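Putative methylase (Clostridium difficile, PDB 3LDU) binds GTP in its methyltransferase domain and is probably an RNA-binding methylase that modifies guanine in ribosomal RNA. Local coordinates at residues A[159-164]-A[226-231]. Residues are numbered along the deposited sequence; the frame is centred on the assembly and turned at random.
Sequences DTTGDA and REFISE
Ile229 lays its CG2 methyl over the backbone of the Asp159–Thr160 corner, 3.5 Å from Thr160 C, where an Asx turn carries the chain out of strand 153-159. In that turn Asp159 OD1 takes the N-H of Thr161 from above the carboxylate plane, while OD2 accepts from Gly162 N; Arg61 adds a salt bridge to OD1. The corner follows the THUMP strand and docks onto the loop between helices 208-217 and 238-251 of the Rossmann-like methyltransferase domain, so the contact ties the two domains together, away from the GTP site.

Two neighbouring carbonyls of the turn, Thr160 O and Thr161 O, are gripped first. Thr160 O receives both donors of Ser230: OG arrives on an in-plane lone pair at 2.7 Å from that oxygen, and N comes from above the plane. The crowded chi1 of Ser230 (54°), with OG between N and the carbonyl carbon, lets one residue supply both bonds. Thr161 O takes Ile229 N at 2.9 Å, a nearly straight bond (162° at the hydrogen), with Phe228 CA-H adding a weaker contact. Gly162, with phi positive at 95°, brings its CA to 4.0 Å from Ile229 CB.

Further along, Arg226 bends at chi3 and brings its guanidinium edge-on to the chain, with NH1 and NH2 both closing on Asp163 O. NH1 also makes a weak bond to Ala164 O and a further one to Lys167 O. Along the adjacent edge, NE and NH2 clasp Glu227 O of its own loop, which fixes the plane's rotation. NH2 thus bonds two carbonyl oxygens, Asp163 O and Glu227 O, each 2.9 Å away and close to the guanidinium plane; it sits on a lone pair of Asp163 O but nearly along the C=O axis of Glu227.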
loop_
_atom_site.group_PDB
_atom_site.type_symbol
_atom_site.label_atom_id
_atom_site.label_comp_id
_atom_site.label_asym_id
_atom_site.label_seq_id
_atom_site.Cartn_x
_atom_site.Cartn_y
_atom_site.Cartn_z
ATOM N N ASP A 159 14.353 -4.421 -6.284
ATOM C CA ASP A 159 13.028 -4.753 -5.765
ATOM C C ASP A 159 13.102 -6.010 -4.897
ATOM O O ASP A 159 13.573 -7.050 -5.367
ATOM C CB ASP A 159 12.078 -4.974 -6.942
ATOM C CG ASP A 159 10.701 -5.440 -6.504
ATOM O OD1 ASP A 159 10.319 -5.136 -5.362
ATOM O OD2 ASP A 159 10.007 -6.100 -7.306
ATOM N N THR A 160 12.656 -5.923 -3.644
ATOM C CA THR A 160 12.687 -7.077 -2.735
ATOM C C THR A 160 11.331 -7.771 -2.680
ATOM O O THR A 160 11.186 -8.826 -2.055
ATOM C CB THR A 160 13.085 -6.690 -1.287
ATOM O OG1 THR A 160 12.008 -5.977 -0.663
ATOM C CG2 THR A 160 14.336 -5.822 -1.263
ATOM N N THR A 161 10.345 -7.173 -3.348
ATOM C CA THR A 161 8.938 -7.565 -3.188
ATOM C C THR A 161 8.401 -8.511 -4.267
ATOM O O THR A 161 7.921 -9.596 -3.963
ATOM C CB THR A 161 8.063 -6.304 -3.125
ATOM O OG1 THR A 161 8.506 -5.493 -2.034
ATOM C CG2 THR A 161 6.598 -6.692 -2.935
ATOM N N GLY A 162 8.506 -8.110 -5.529
ATOM C CA GLY A 162 7.939 -8.889 -6.617
ATOM C C GLY A 162 6.549 -8.360 -6.963
ATOM O O GLY A 162 6.408 -7.215 -7.382
ATOM N N ASP A 163 5.523 -9.180 -6.797
ATOM C CA ASP A 163 4.154 -8.692 -6.984
ATOM C C ASP A 163 3.888 -7.496 -6.063
ATOM O O ASP A 163 4.212 -7.534 -4.881
ATOM C CB ASP A 163 3.131 -9.796 -6.700
ATOM C CG ASP A 163 3.009 -10.789 -7.834
ATOM O OD1 ASP A 163 3.527 -10.507 -8.935
ATOM O OD2 ASP A 163 2.386 -11.853 -7.625
ATOM N N ALA A 164 3.308 -6.433 -6.606
ATOM C CA ALA A 164 2.995 -5.246 -5.802
ATOM C C ALA A 164 2.381 -5.630 -4.451
ATOM O O ALA A 164 1.536 -6.525 -4.375
ATOM C CB ALA A 164 2.062 -4.314 -6.566
ATOM N N ARG A 226 1.315 -14.470 1.396
ATOM C CA ARG A 226 1.885 -14.328 0.067
ATOM C C ARG A 226 3.401 -14.502 0.087
ATOM O O ARG A 226 4.012 -14.603 1.156
ATOM C CB ARG A 226 1.516 -12.988 -0.564
ATOM C CG ARG A 226 1.918 -11.768 0.253
ATOM C CD ARG A 226 2.016 -10.555 -0.655
ATOM N NE ARG A 226 3.171 -10.663 -1.545
ATOM C CZ ARG A 226 3.429 -9.839 -2.562
ATOM N NH1 ARG A 226 2.602 -8.846 -2.846
ATOM N NH2 ARG A 226 4.510 -10.014 -3.312
ATOM N N GLU A 227 4.002 -14.536 -1.093
ATOM C CA GLU A 227 5.453 -14.663 -1.158
ATOM C C GLU A 227 6.128 -13.432 -1.769
ATOM O O GLU A 227 5.473 -12.573 -2.364
ATOM C CB GLU A 227 5.882 -15.960 -1.831
ATOM C CG GLU A 227 5.439 -16.150 -3.253
ATOM C CD GLU A 227 5.714 -17.570 -3.730
ATOM O OE1 GLU A 227 6.772 -17.806 -4.360
ATOM O OE2 GLU A 227 4.883 -18.459 -3.448
ATOM N N PHE A 228 7.434 -13.343 -1.572
ATOM C CA PHE A 228 8.192 -12.172 -1.990
ATOM C C PHE A 228 9.405 -12.624 -2.764
ATOM O O PHE A 228 10.006 -13.656 -2.442
ATOM C CB PHE A 228 8.607 -11.368 -0.765
ATOM C CG PHE A 228 7.441 -10.930 0.056
ATOM C CD1 PHE A 228 6.764 -9.768 -0.259
ATOM C CD2 PHE A 228 6.997 -11.701 1.118
ATOM C CE1 PHE A 228 5.666 -9.367 0.491
ATOM C CE2 PHE A 228 5.912 -11.303 1.869
ATOM C CZ PHE A 228 5.243 -10.136 1.548
ATOM N N ILE A 229 9.764 -11.869 -3.797
ATOM C CA ILE A 229 10.877 -12.277 -4.667
ATOM C C ILE A 229 12.185 -12.477 -3.896
ATOM O O ILE A 229 12.952 -13.378 -4.229
ATOM C CB ILE A 229 11.071 -11.275 -5.832
ATOM C CG1 ILE A 229 11.924 -11.887 -6.944
ATOM C CG2 ILE A 229 11.688 -9.965 -5.325
ATOM C CD1 ILE A 229 11.341 -13.156 -7.536
ATOM N N SER A 230 12.440 -11.674 -2.860
ATOM C CA SER A 230 13.713 -11.757 -2.117
ATOM C C SER A 230 13.835 -12.990 -1.221
ATOM O O SER A 230 14.917 -13.269 -0.672
ATOM C CB SER A 230 13.935 -10.501 -1.265
ATOM O OG SER A 230 12.816 -10.266 -0.415
ATOM N N GLU A 231 12.739 -13.726 -1.060
ATOM C CA GLU A 231 12.796 -14.968 -0.301
ATOM C C GLU A 231 13.662 -16.005 -1.008
ATOM O O GLU A 231 14.138 -16.956 -0.378
ATOM C CB GLU A 231 11.398 -15.533 -0.048
ATOM C CG GLU A 231 10.583 -14.705 0.924
ATOM C CD GLU A 231 9.258 -15.354 1.233
ATOM O OE1 GLU A 231 8.305 -15.153 0.450
ATOM O OE2 GLU A 231 9.174 -16.073 2.252
HETATM O O HOH W 1 5.603 -12.257 -5.723
#